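Local coordinates for protein botulinum neurotoxin type C1 (PDB 3N7K) that probably binds gangliosides such as GD1b on nerve-cell membranes through its receptor-binding domain, the part of the neurotoxin crystallised here, at residues N262-V267 with L338-K343; L316-E321 with D332-G337; I349-Q354 with S364-S369; I382-F387 with N397-T402. One frame throughout, in Å; residues are numbered along the deposited sequence.

Contact 1: N262-V267 with L338-K343; sequences NSRQIV and LREQTK
Arg264 runs alongside the backbone of Leu338 and Arg339, tying the turn before strand 266-270 to the end of strand 333-340 in the beta-trefoil subdomain of the receptor-binding region. An inverse gamma turn centred on Ser263 precedes it, and the arginine carbonyl faces the strand: Leu338 N donates to Arg264 O over 2.8 Å, almost straight at 175°. The arginine side chain then follows the strand. Its CB is 3.7 Å from Leu338 O, and CG and CD approach the same oxygen more closely. NE also passes near this oxygen, but at an angle too poor for a hydrogen bond. The chain is extended from CG to NE (chi2 -168°), which carries the guanidinium on past Leu338. There Arg339 CA sits over the centre of one guanidinium face, 3.7 Å above the plane. At the tip, NH1 forms a salt bridge of 3.1 Å with Glu340 OE1. The carboxylate is turned 79° from the guanidinium plane, and Glu340 CG also lies at the guanidinium edge. Glu340 OE2 has a second, long and weak ion pair with Lys312. Beyond the turn, Ile266 and Leu338 cross at about a right angle, and Pro401 and Ala261 cover the isoleucine. The two methyl carbons Ile266 CD1 and Leu338 CD1 are 3.4 Å apart.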
# COMPACT_ATOMS: atom_id res chain seq x y z
N ASN A 262 -9.63 -22.90 16.66
CA ASN A 262 -10.27 -23.61 17.74
C ASN A 262 -9.70 -25.01 17.78
O ASN A 262 -8.48 -25.17 17.85
CB ASN A 262 -11.78 -23.65 17.58
CG ASN A 262 -12.50 -23.50 18.90
OD1 ASN A 262 -13.72 -23.63 19.00
ND2 ASN A 262 -11.72 -23.21 19.95
N SER A 263 -10.56 -26.01 17.75
CA SER A 263 -10.06 -27.38 17.79
C SER A 263 -9.36 -27.71 16.47
O SER A 263 -9.89 -28.46 15.65
CB SER A 263 -11.20 -28.35 18.06
OG SER A 263 -11.75 -28.12 19.34
N ARG A 264 -8.18 -27.13 16.29
CA ARG A 264 -7.38 -27.32 15.08
C ARG A 264 -8.05 -26.68 13.86
O ARG A 264 -7.59 -26.87 12.73
CB ARG A 264 -7.16 -28.81 14.81
CG ARG A 264 -5.75 -29.32 15.08
CD ARG A 264 -5.63 -30.72 14.49
NE ARG A 264 -4.26 -31.24 14.43
CZ ARG A 264 -3.89 -32.25 13.65
NH1 ARG A 264 -2.64 -32.68 13.64
NH2 ARG A 264 -4.79 -32.83 12.85
N GLN A 265 -9.13 -25.94 14.09
CA GLN A 265 -9.84 -25.28 12.99
C GLN A 265 -9.67 -23.78 13.05
O GLN A 265 -9.93 -23.16 14.08
CB GLN A 265 -11.33 -25.60 13.05
CG GLN A 265 -12.20 -24.65 12.21
CD GLN A 265 -11.82 -24.62 10.73
OE1 GLN A 265 -11.85 -23.56 10.09
NE2 GLN A 265 -11.47 -25.78 10.17
N ILE A 266 -9.25 -23.19 11.94
CA ILE A 266 -9.06 -21.75 11.87
C ILE A 266 -10.38 -21.01 11.79
O ILE A 266 -11.20 -21.28 10.91
CB ILE A 266 -8.22 -21.33 10.64
CG1 ILE A 266 -6.87 -22.04 10.67
CG2 ILE A 266 -8.06 -19.81 10.63
CD1 ILE A 266 -6.06 -21.76 11.92
N VAL A 267 -10.56 -20.08 12.72
CA VAL A 267 -11.77 -19.27 12.79
C VAL A 267 -11.40 -17.78 12.76
O VAL A 267 -10.26 -17.42 13.04
CB VAL A 267 -12.56 -19.56 14.10
CG1 VAL A 267 -12.89 -21.04 14.18
CG2 VAL A 267 -11.76 -19.11 15.32
N LEU A 338 -5.67 -26.62 10.71
CA LEU A 338 -4.29 -26.84 11.11
C LEU A 338 -3.97 -28.31 11.32
O LEU A 338 -4.67 -28.99 12.07
CB LEU A 338 -4.00 -26.10 12.41
CG LEU A 338 -4.23 -24.59 12.43
CD1 LEU A 338 -4.62 -24.14 13.85
CD2 LEU A 338 -2.98 -23.90 11.95
N ARG A 339 -2.91 -28.78 10.68
CA ARG A 339 -2.45 -30.15 10.82
C ARG A 339 -1.10 -30.04 11.54
O ARG A 339 -0.63 -28.94 11.81
CB ARG A 339 -2.23 -30.79 9.46
CG ARG A 339 -0.94 -30.35 8.81
CD ARG A 339 -0.68 -31.20 7.60
NE ARG A 339 -0.81 -32.61 7.93
CZ ARG A 339 -1.03 -33.57 7.03
NH1 ARG A 339 -1.13 -33.25 5.75
NH2 ARG A 339 -1.14 -34.83 7.41
N GLU A 340 -0.46 -31.16 11.84
CA GLU A 340 0.83 -31.10 12.50
C GLU A 340 1.90 -31.28 11.44
O GLU A 340 1.74 -32.08 10.51
CB GLU A 340 0.94 -32.18 13.58
CG GLU A 340 0.12 -31.81 14.81
CD GLU A 340 0.11 -32.89 15.88
OE1 GLU A 340 -0.70 -33.84 15.78
OE2 GLU A 340 0.92 -32.77 16.83
N GLN A 341 2.97 -30.49 11.54
CA GLN A 341 4.04 -30.57 10.57
C GLN A 341 4.48 -32.02 10.44
O GLN A 341 4.78 -32.68 11.43
CB GLN A 341 5.19 -29.68 11.01
CG GLN A 341 4.76 -28.26 11.27
CD GLN A 341 5.87 -27.26 11.02
OE1 GLN A 341 6.90 -27.29 11.68
NE2 GLN A 341 5.66 -26.39 10.05
N THR A 342 4.51 -32.52 9.22
CA THR A 342 4.89 -33.90 8.98
C THR A 342 6.31 -34.01 8.50
O THR A 342 6.81 -35.12 8.29
CB THR A 342 4.00 -34.55 7.91
OG1 THR A 342 4.28 -33.95 6.64
CG2 THR A 342 2.53 -34.37 8.26
N LYS A 343 6.97 -32.88 8.33
CA LYS A 343 8.34 -32.93 7.85
C LYS A 343 8.28 -33.81 6.61
O LYS A 343 9.00 -34.79 6.46
CB LYS A 343 9.25 -33.54 8.93
CG LYS A 343 9.13 -32.83 10.29
CD LYS A 343 10.01 -33.47 11.35
CE LYS A 343 9.89 -32.73 12.67
NZ LYS A 343 10.74 -33.35 13.73

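Contact 2: L316-E321 with D332-G337; sequences LFMKNE and DIYAIG
Phe317 and Gly337 face each other as an antiparallel hydrogen-bonded pair where strands 313-318 and 333-340 of the trefoil sheet run side by side, their short axes 162° apart. The two bonds of this pair are unequal. Gly337 N donates to Phe317 O over 2.9 Å and nearly straight, whereas the return bond from Phe317 N to Gly337 O is weak, bent to 127°. Phe317 O also receives a CA-H contact from Ile336, whose CA is 3.3 Å away. Two residues further along, Lys319 N donates to Ala335 O over 2.9 Å, the donor lying nearly along the C=O axis. The alternate residues bond to other partners through their backbones: Leu316 with Phe305, Met318 with Asn348, Tyr334 with Val403 and Ile336 with Pro401. Among the side chains, Met318 CG stands anti to its backbone N (chi1 -159°) and a bend at chi3 brings the methyl over the tyrosine, CE lying 3.7 Å from the centroid of the Tyr334 ring. Its sulfur stands obliquely to that ring, a Met-aromatic contact led by the methyl. The Phe317 ring lies beside the Gly337 carbonyl, CD2 being 3.2 Å from Gly337 O. Lys319 NZ reaches Glu321 OE2 in a weak salt bridge of 3.4 Å. Directional grip thus comes from main-chain bonds, while the side chains add mainly dispersion and a loose ion pair that probably contributes little.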
# COMPACT_ATOMS: atom_id res chain seq x y z
N LEU A 316 -1.19 -25.02 7.63
CA LEU A 316 -2.59 -24.81 7.30
C LEU A 316 -2.80 -25.93 6.29
O LEU A 316 -1.84 -26.43 5.70
CB LEU A 316 -2.80 -23.45 6.65
CG LEU A 316 -2.26 -22.26 7.44
CD1 LEU A 316 -2.73 -20.98 6.80
CD2 LEU A 316 -2.73 -22.32 8.88
N PHE A 317 -4.04 -26.37 6.10
CA PHE A 317 -4.25 -27.44 5.14
C PHE A 317 -5.71 -27.50 4.79
O PHE A 317 -6.57 -27.07 5.56
CB PHE A 317 -3.76 -28.78 5.73
CG PHE A 317 -4.81 -29.52 6.55
CD1 PHE A 317 -5.69 -30.42 5.94
CD2 PHE A 317 -4.92 -29.31 7.93
CE1 PHE A 317 -6.66 -31.11 6.68
CE2 PHE A 317 -5.89 -29.99 8.69
CZ PHE A 317 -6.76 -30.90 8.06
N MET A 318 -5.98 -28.04 3.60
CA MET A 318 -7.34 -28.15 3.13
C MET A 318 -7.97 -29.43 3.65
O MET A 318 -7.48 -30.53 3.39
CB MET A 318 -7.36 -28.15 1.60
CG MET A 318 -8.70 -27.76 1.05
SD MET A 318 -8.78 -28.19 -0.71
CE MET A 318 -9.64 -29.77 -0.62
N LYS A 319 -9.06 -29.26 4.38
CA LYS A 319 -9.79 -30.38 4.95
C LYS A 319 -10.38 -31.28 3.87
O LYS A 319 -10.19 -31.05 2.67
CB LYS A 319 -10.91 -29.85 5.85
CG LYS A 319 -10.41 -28.92 6.96
CD LYS A 319 -9.84 -29.71 8.13
CE LYS A 319 -10.90 -29.95 9.18
NZ LYS A 319 -11.30 -28.66 9.84
N ASN A 320 -11.09 -32.31 4.30
CA ASN A 320 -11.72 -33.23 3.37
C ASN A 320 -13.17 -33.44 3.81
O ASN A 320 -14.02 -33.91 3.05
CB ASN A 320 -10.97 -34.56 3.36
CG ASN A 320 -11.30 -35.41 2.14
OD1 ASN A 320 -10.80 -36.52 1.99
ND2 ASN A 320 -12.15 -34.87 1.26
N GLU A 321 -13.45 -33.06 5.05
CA GLU A 321 -14.80 -33.19 5.59
C GLU A 321 -15.75 -32.27 4.83
O GLU A 321 -15.38 -31.14 4.48
CB GLU A 321 -14.80 -32.85 7.08
CG GLU A 321 -13.94 -31.66 7.43
CD GLU A 321 -14.05 -31.25 8.90
OE1 GLU A 321 -13.89 -32.13 9.78
OE2 GLU A 321 -14.30 -30.05 9.16
N ASP A 332 -18.02 -27.27 -3.82
CA ASP A 332 -16.84 -28.06 -3.58
C ASP A 332 -16.08 -27.30 -2.54
O ASP A 332 -14.91 -26.98 -2.70
CB ASP A 332 -16.02 -28.29 -4.87
CG ASP A 332 -16.81 -29.11 -5.92
OD1 ASP A 332 -17.69 -28.56 -6.64
OD2 ASP A 332 -16.56 -30.33 -5.98
N ILE A 333 -16.78 -27.02 -1.44
CA ILE A 333 -16.20 -26.25 -0.35
C ILE A 333 -15.52 -27.04 0.76
O ILE A 333 -16.12 -27.92 1.38
CB ILE A 333 -17.26 -25.32 0.28
CG1 ILE A 333 -17.74 -24.32 -0.77
CG2 ILE A 333 -16.67 -24.58 1.47
CD1 ILE A 333 -16.64 -23.44 -1.31
N TYR A 334 -14.25 -26.72 1.00
CA TYR A 334 -13.47 -27.37 2.04
C TYR A 334 -12.90 -26.32 2.95
O TYR A 334 -12.41 -25.29 2.50
CB TYR A 334 -12.34 -28.19 1.43
CG TYR A 334 -12.82 -29.07 0.32
CD1 TYR A 334 -12.95 -28.57 -0.97
CD2 TYR A 334 -13.19 -30.39 0.57
CE1 TYR A 334 -13.45 -29.36 -1.99
CE2 TYR A 334 -13.70 -31.19 -0.45
CZ TYR A 334 -13.82 -30.66 -1.73
OH TYR A 334 -14.35 -31.42 -2.75
N ALA A 335 -12.98 -26.57 4.25
CA ALA A 335 -12.46 -25.62 5.23
C ALA A 335 -10.96 -25.77 5.32
O ALA A 335 -10.40 -26.79 4.95
CB ALA A 335 -13.10 -25.86 6.60
N ILE A 336 -10.31 -24.73 5.81
CA ILE A 336 -8.87 -24.76 5.98
C ILE A 336 -8.61 -24.88 7.48
O ILE A 336 -9.15 -24.10 8.28
CB ILE A 336 -8.21 -23.49 5.43
CG1 ILE A 336 -8.60 -23.32 3.95
CG2 ILE A 336 -6.70 -23.59 5.59
CD1 ILE A 336 -8.14 -22.03 3.33
N GLY A 337 -7.80 -25.86 7.85
CA GLY A 337 -7.49 -26.05 9.25
C GLY A 337 -6.02 -26.27 9.48
O GLY A 337 -5.21 -26.14 8.55

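Contact 3: I349-Q354 with S364-S369; sequences IIFQIQ and SQIFKS
Ser364 lies on the returning strand of the hairpin 351-358/361-369, its CB 3.3 Å from Gln354 O and its OG turned to a weak hydrogen bond with Trp419 O. Gln365 and Gln354 form a hydrogen-bonded antiparallel pair: Gln365 N donates to Gln354 O, and Gln354 N to Gln365 O, each over 2.8 Å with the donor in the carbonyl plane. Ile366 points to the opposite face of the sheet, where CG2 packs on Phe351 CB at 3.5 Å and CD1 meets Ile353 CG1. Phe367 N donates to Gln352 O at 163°; its ring presents an edge to Gln354 CB, 3.8 Å from CE2. Lys368 turns back across the strands. The bend at chi2 lays its CD over one face of the Phe351 ring, 4.0 Å from the centroid, in a CH-pi contact, and the bend at chi4 then turns NZ toward Ile350 O. NZ donates to Asp347 O, with a weak bond to Ser369 O; its 2.4 Å distance to Ile350 O is doubtfully short. Ser369 N donates to Ile350 O over 3.2 Å and from 41° out of the carbonyl plane, while its OG packs against Ile350 CG2. The buried ammonium is thus met by the main-chain oxygens of Asp347 and, weakly, Ser369, with Ile350 O a probable further partner, and their partial negative charges probably compensate its positive charge.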
# COMPACT_ATOMS: atom_id res chain seq x y z
N ILE A 349 -1.26 -29.34 1.87
CA ILE A 349 -0.98 -28.00 2.39
C ILE A 349 -0.39 -27.04 1.36
O ILE A 349 0.01 -25.91 1.70
CB ILE A 349 0.02 -28.06 3.57
CG1 ILE A 349 1.41 -28.48 3.06
CG2 ILE A 349 -0.47 -29.02 4.62
CD1 ILE A 349 2.52 -28.47 4.12
N ILE A 350 -0.35 -27.48 0.11
CA ILE A 350 0.25 -26.72 -0.97
C ILE A 350 -0.65 -25.73 -1.71
O ILE A 350 -1.74 -26.08 -2.17
CB ILE A 350 0.86 -27.68 -1.98
CG1 ILE A 350 1.93 -28.51 -1.24
CG2 ILE A 350 1.40 -26.93 -3.18
CD1 ILE A 350 2.48 -29.66 -2.04
N PHE A 351 -0.17 -24.50 -1.82
CA PHE A 351 -0.89 -23.43 -2.48
C PHE A 351 0.04 -22.62 -3.38
O PHE A 351 1.26 -22.66 -3.24
CB PHE A 351 -1.50 -22.49 -1.44
CG PHE A 351 -2.44 -23.17 -0.48
CD1 PHE A 351 -1.96 -23.78 0.68
CD2 PHE A 351 -3.83 -23.16 -0.72
CE1 PHE A 351 -2.85 -24.39 1.59
CE2 PHE A 351 -4.72 -23.76 0.19
CZ PHE A 351 -4.23 -24.37 1.35
N GLN A 352 -0.55 -21.88 -4.31
CA GLN A 352 0.19 -21.03 -5.21
C GLN A 352 -0.37 -19.64 -5.03
O GLN A 352 -1.58 -19.44 -5.09
CB GLN A 352 0.00 -21.45 -6.66
CG GLN A 352 0.86 -20.66 -7.63
CD GLN A 352 0.64 -21.06 -9.07
OE1 GLN A 352 -0.44 -20.83 -9.63
NE2 GLN A 352 1.66 -21.68 -9.68
N ILE A 353 0.51 -18.68 -4.80
CA ILE A 353 0.11 -17.31 -4.56
C ILE A 353 0.17 -16.45 -5.83
O ILE A 353 1.01 -16.67 -6.71
CB ILE A 353 1.00 -16.72 -3.44
CG1 ILE A 353 0.39 -15.44 -2.89
CG2 ILE A 353 2.41 -16.49 -3.96
CD1 ILE A 353 1.07 -15.00 -1.62
N GLN A 354 -0.74 -15.49 -5.90
CA GLN A 354 -0.82 -14.58 -7.04
C GLN A 354 -1.07 -13.14 -6.58
O GLN A 354 -2.01 -12.87 -5.83
CB GLN A 354 -1.95 -15.02 -7.97
CG GLN A 354 -1.58 -15.11 -9.43
CD GLN A 354 -0.55 -16.19 -9.72
OE1 GLN A 354 0.65 -15.92 -9.71
NE2 GLN A 354 -1.01 -17.41 -9.96
N SER A 364 -3.75 -10.46 -2.32
CA SER A 364 -3.28 -11.54 -3.17
C SER A 364 -4.35 -12.61 -3.32
O SER A 364 -5.43 -12.50 -2.75
CB SER A 364 -2.01 -12.18 -2.57
OG SER A 364 -2.28 -12.90 -1.37
N GLN A 365 -4.05 -13.63 -4.11
CA GLN A 365 -4.98 -14.73 -4.29
C GLN A 365 -4.21 -16.02 -4.07
O GLN A 365 -3.13 -16.23 -4.62
CB GLN A 365 -5.60 -14.68 -5.69
CG GLN A 365 -6.96 -13.99 -5.68
CD GLN A 365 -7.41 -13.48 -7.04
OE1 GLN A 365 -8.59 -13.19 -7.23
NE2 GLN A 365 -6.47 -13.35 -7.98
N ILE A 366 -4.76 -16.88 -3.21
CA ILE A 366 -4.11 -18.14 -2.89
C ILE A 366 -4.88 -19.28 -3.52
O ILE A 366 -6.09 -19.44 -3.28
CB ILE A 366 -4.06 -18.39 -1.38
CG1 ILE A 366 -4.09 -17.06 -0.61
CG2 ILE A 366 -2.84 -19.27 -1.06
CD1 ILE A 366 -2.79 -16.36 -0.48
N PHE A 367 -4.18 -20.09 -4.29
CA PHE A 367 -4.81 -21.21 -4.96
C PHE A 367 -4.28 -22.53 -4.46
O PHE A 367 -3.15 -22.61 -3.99
CB PHE A 367 -4.56 -21.10 -6.46
CG PHE A 367 -5.07 -19.83 -7.05
CD1 PHE A 367 -6.29 -19.80 -7.70
CD2 PHE A 367 -4.34 -18.65 -6.92
CE1 PHE A 367 -6.79 -18.61 -8.22
CE2 PHE A 367 -4.83 -17.45 -7.44
CZ PHE A 367 -6.05 -17.43 -8.09
N LYS A 368 -5.10 -23.57 -4.54
CA LYS A 368 -4.69 -24.89 -4.10
C LYS A 368 -4.07 -25.61 -5.29
O LYS A 368 -4.72 -25.82 -6.32
CB LYS A 368 -5.91 -25.67 -3.57
CG LYS A 368 -5.58 -27.02 -2.93
CD LYS A 368 -4.96 -26.87 -1.56
CE LYS A 368 -4.17 -28.12 -1.18
NZ LYS A 368 -2.88 -28.21 -1.93
N SER A 369 -2.79 -25.97 -5.16
CA SER A 369 -2.10 -26.67 -6.24
C SER A 369 -1.34 -27.90 -5.76
O SER A 369 -1.33 -28.22 -4.56
CB SER A 369 -1.11 -25.72 -6.92
OG SER A 369 -0.03 -25.37 -6.07

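Contact 4: I382-F387 with N397-T402; sequences IGTYRF and NYLVPT
Leu399 packs between Ile382 and Thr384 on one face of the two strands. Its CG lies 3.8 Å from Ile382 CD1, and chi1 (-174°) and chi2 (63°) together fold CD1 over the neighbouring strand to reach Thr384 CG2 at 3.3 Å. On the other face Phe387 is the hub. The far end of its ring touches valine, CZ to Val400 CG2 being 3.8 Å, while its CB approaches the edge of the Tyr398 ring, close to the ring plane and 3.4 Å from CD2. The residues belong to the beta hairpin 376-387/396-404 of the trefoil subdomain, whose short strand axes are 140° apart, a marked twist for antiparallel neighbours. Two hydrogen-bonded pairs hold the hairpin. Val400 N donates to Gly383 O over 2.9 Å and is answered by Gly383 N to Val400 O; Tyr398 N and Tyr385 O repeat the pattern at 2.8 Å, but the return donor, Tyr385 N, sits above the carbonyl plane of Tyr398 and not on a lone pair. Pro401, with Ile266 and Ile336 against it, joins this hairpin to its neighbours. Toward one end the polar groups begin: a water is hydrogen-bonded to Tyr385 OH over 2.8 Å and to Thr402 OG1 over 2.5 Å. At the other end Tyr398 OH is hydrogen-bonded to Asp392, and Arg386 NE forms a salt bridge with Asp326.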
# COMPACT_ATOMS: atom_id res chain seq x y z
N ILE A 382 -13.78 -17.49 2.08
CA ILE A 382 -14.17 -17.35 3.46
C ILE A 382 -15.70 -17.31 3.51
O ILE A 382 -16.36 -16.80 2.59
CB ILE A 382 -13.58 -16.06 4.04
CG1 ILE A 382 -13.79 -16.00 5.54
CG2 ILE A 382 -14.24 -14.87 3.39
CD1 ILE A 382 -13.28 -14.71 6.18
N GLY A 383 -16.27 -17.85 4.58
CA GLY A 383 -17.71 -17.85 4.73
C GLY A 383 -18.06 -18.39 6.10
O GLY A 383 -17.17 -18.84 6.82
N THR A 384 -19.33 -18.32 6.46
CA THR A 384 -19.72 -18.84 7.76
C THR A 384 -20.38 -20.20 7.56
O THR A 384 -21.24 -20.36 6.68
CB THR A 384 -20.69 -17.89 8.49
OG1 THR A 384 -22.03 -18.21 8.12
CG2 THR A 384 -20.39 -16.43 8.13
N TYR A 385 -19.97 -21.18 8.36
CA TYR A 385 -20.51 -22.53 8.28
C TYR A 385 -20.78 -23.11 9.66
O TYR A 385 -20.28 -22.60 10.67
CB TYR A 385 -19.53 -23.43 7.52
CG TYR A 385 -19.33 -23.04 6.07
CD1 TYR A 385 -18.56 -21.92 5.71
CD2 TYR A 385 -19.96 -23.76 5.05
CE1 TYR A 385 -18.44 -21.52 4.37
CE2 TYR A 385 -19.85 -23.37 3.71
CZ TYR A 385 -19.10 -22.25 3.37
OH TYR A 385 -19.01 -21.89 2.05
N ARG A 386 -21.58 -24.19 9.70
CA ARG A 386 -21.95 -24.88 10.93
C ARG A 386 -20.89 -25.87 11.40
O ARG A 386 -20.50 -26.77 10.65
CB ARG A 386 -23.27 -25.62 10.73
CG ARG A 386 -24.50 -24.72 10.75
CD ARG A 386 -24.64 -24.07 12.12
NE ARG A 386 -25.91 -23.38 12.29
CZ ARG A 386 -26.23 -22.64 13.35
NH1 ARG A 386 -25.36 -22.49 14.35
NH2 ARG A 386 -27.41 -22.05 13.41
N PHE A 387 -20.43 -25.71 12.63
CA PHE A 387 -19.40 -26.58 13.21
C PHE A 387 -19.71 -27.01 14.63
O PHE A 387 -20.49 -26.39 15.35
CB PHE A 387 -18.05 -25.88 13.28
CG PHE A 387 -17.40 -25.64 11.95
CD1 PHE A 387 -17.84 -24.63 11.11
CD2 PHE A 387 -16.30 -26.41 11.57
CE1 PHE A 387 -17.19 -24.38 9.91
CE2 PHE A 387 -15.64 -26.18 10.37
CZ PHE A 387 -16.08 -25.16 9.54
N ASN A 397 -22.31 -21.58 13.98
CA ASN A 397 -21.73 -20.88 12.84
C ASN A 397 -20.41 -20.22 13.16
O ASN A 397 -20.26 -19.54 14.17
CB ASN A 397 -22.72 -19.84 12.34
CG ASN A 397 -23.85 -20.45 11.55
OD1 ASN A 397 -24.91 -19.86 11.42
ND2 ASN A 397 -23.62 -21.63 11.00
N TYR A 398 -19.43 -20.45 12.28
CA TYR A 398 -18.11 -19.87 12.44
C TYR A 398 -17.63 -19.33 11.10
O TYR A 398 -17.73 -20.01 10.08
CB TYR A 398 -17.11 -20.93 12.95
CG TYR A 398 -17.40 -21.45 14.34
CD1 TYR A 398 -17.32 -20.60 15.45
CD2 TYR A 398 -17.77 -22.77 14.55
CE1 TYR A 398 -17.59 -21.08 16.74
CE2 TYR A 398 -18.05 -23.25 15.83
CZ TYR A 398 -17.96 -22.40 16.91
OH TYR A 398 -18.24 -22.87 18.17
N LEU A 399 -17.14 -18.09 11.09
CA LEU A 399 -16.62 -17.53 9.85
C LEU A 399 -15.22 -18.12 9.75
O LEU A 399 -14.39 -17.91 10.64
CB LEU A 399 -16.54 -16.00 9.94
CG LEU A 399 -16.15 -15.33 8.62
CD1 LEU A 399 -17.22 -15.60 7.57
CD2 LEU A 399 -15.98 -13.85 8.85
N VAL A 400 -14.98 -18.89 8.69
CA VAL A 400 -13.70 -19.55 8.54
C VAL A 400 -13.15 -19.57 7.11
O VAL A 400 -13.90 -19.49 6.13
CB VAL A 400 -13.78 -21.01 9.07
CG1 VAL A 400 -14.23 -21.02 10.54
CG2 VAL A 400 -14.77 -21.81 8.24
N PRO A 401 -11.83 -19.69 6.98
CA PRO A 401 -11.20 -19.73 5.66
C PRO A 401 -11.64 -21.00 4.94
O PRO A 401 -11.85 -22.04 5.57
CB PRO A 401 -9.70 -19.73 6.00
CG PRO A 401 -9.65 -20.42 7.32
CD PRO A 401 -10.82 -19.79 8.05
N THR A 402 -11.78 -20.92 3.62
CA THR A 402 -12.20 -22.07 2.84
C THR A 402 -11.51 -22.10 1.50
O THR A 402 -10.86 -21.15 1.09
CB THR A 402 -13.71 -22.05 2.55
OG1 THR A 402 -14.05 -20.81 1.93
CG2 THR A 402 -14.53 -22.24 3.82
O HOH W 1 -16.52 -20.64 1.57

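In the fold
From the N terminus, contact 1 opens first at 262-267 and closes at 338-343, a long loop that encloses contact 2. Contact 2 joins 316-321 to 332-337 across a short connection. Contacts 3 and 4 follow in series as successive hairpins, and no two loops cross. Strand 333-340, shared by contacts 1 and 2, lies between strands 313-318 and 396-404 of one curled sheet, so it links contact 2 to contact 4; Ile336 N and Pro401 O make a probable hydrogen bond there. Ile266 and Val267, at the start of strand 266-270, pack on Val400 of contact 4. Ile349 carries contact 3 against Phe317 and Arg339, whereas contacts 3 and 4 do not touch, their centres about 19 Å apart.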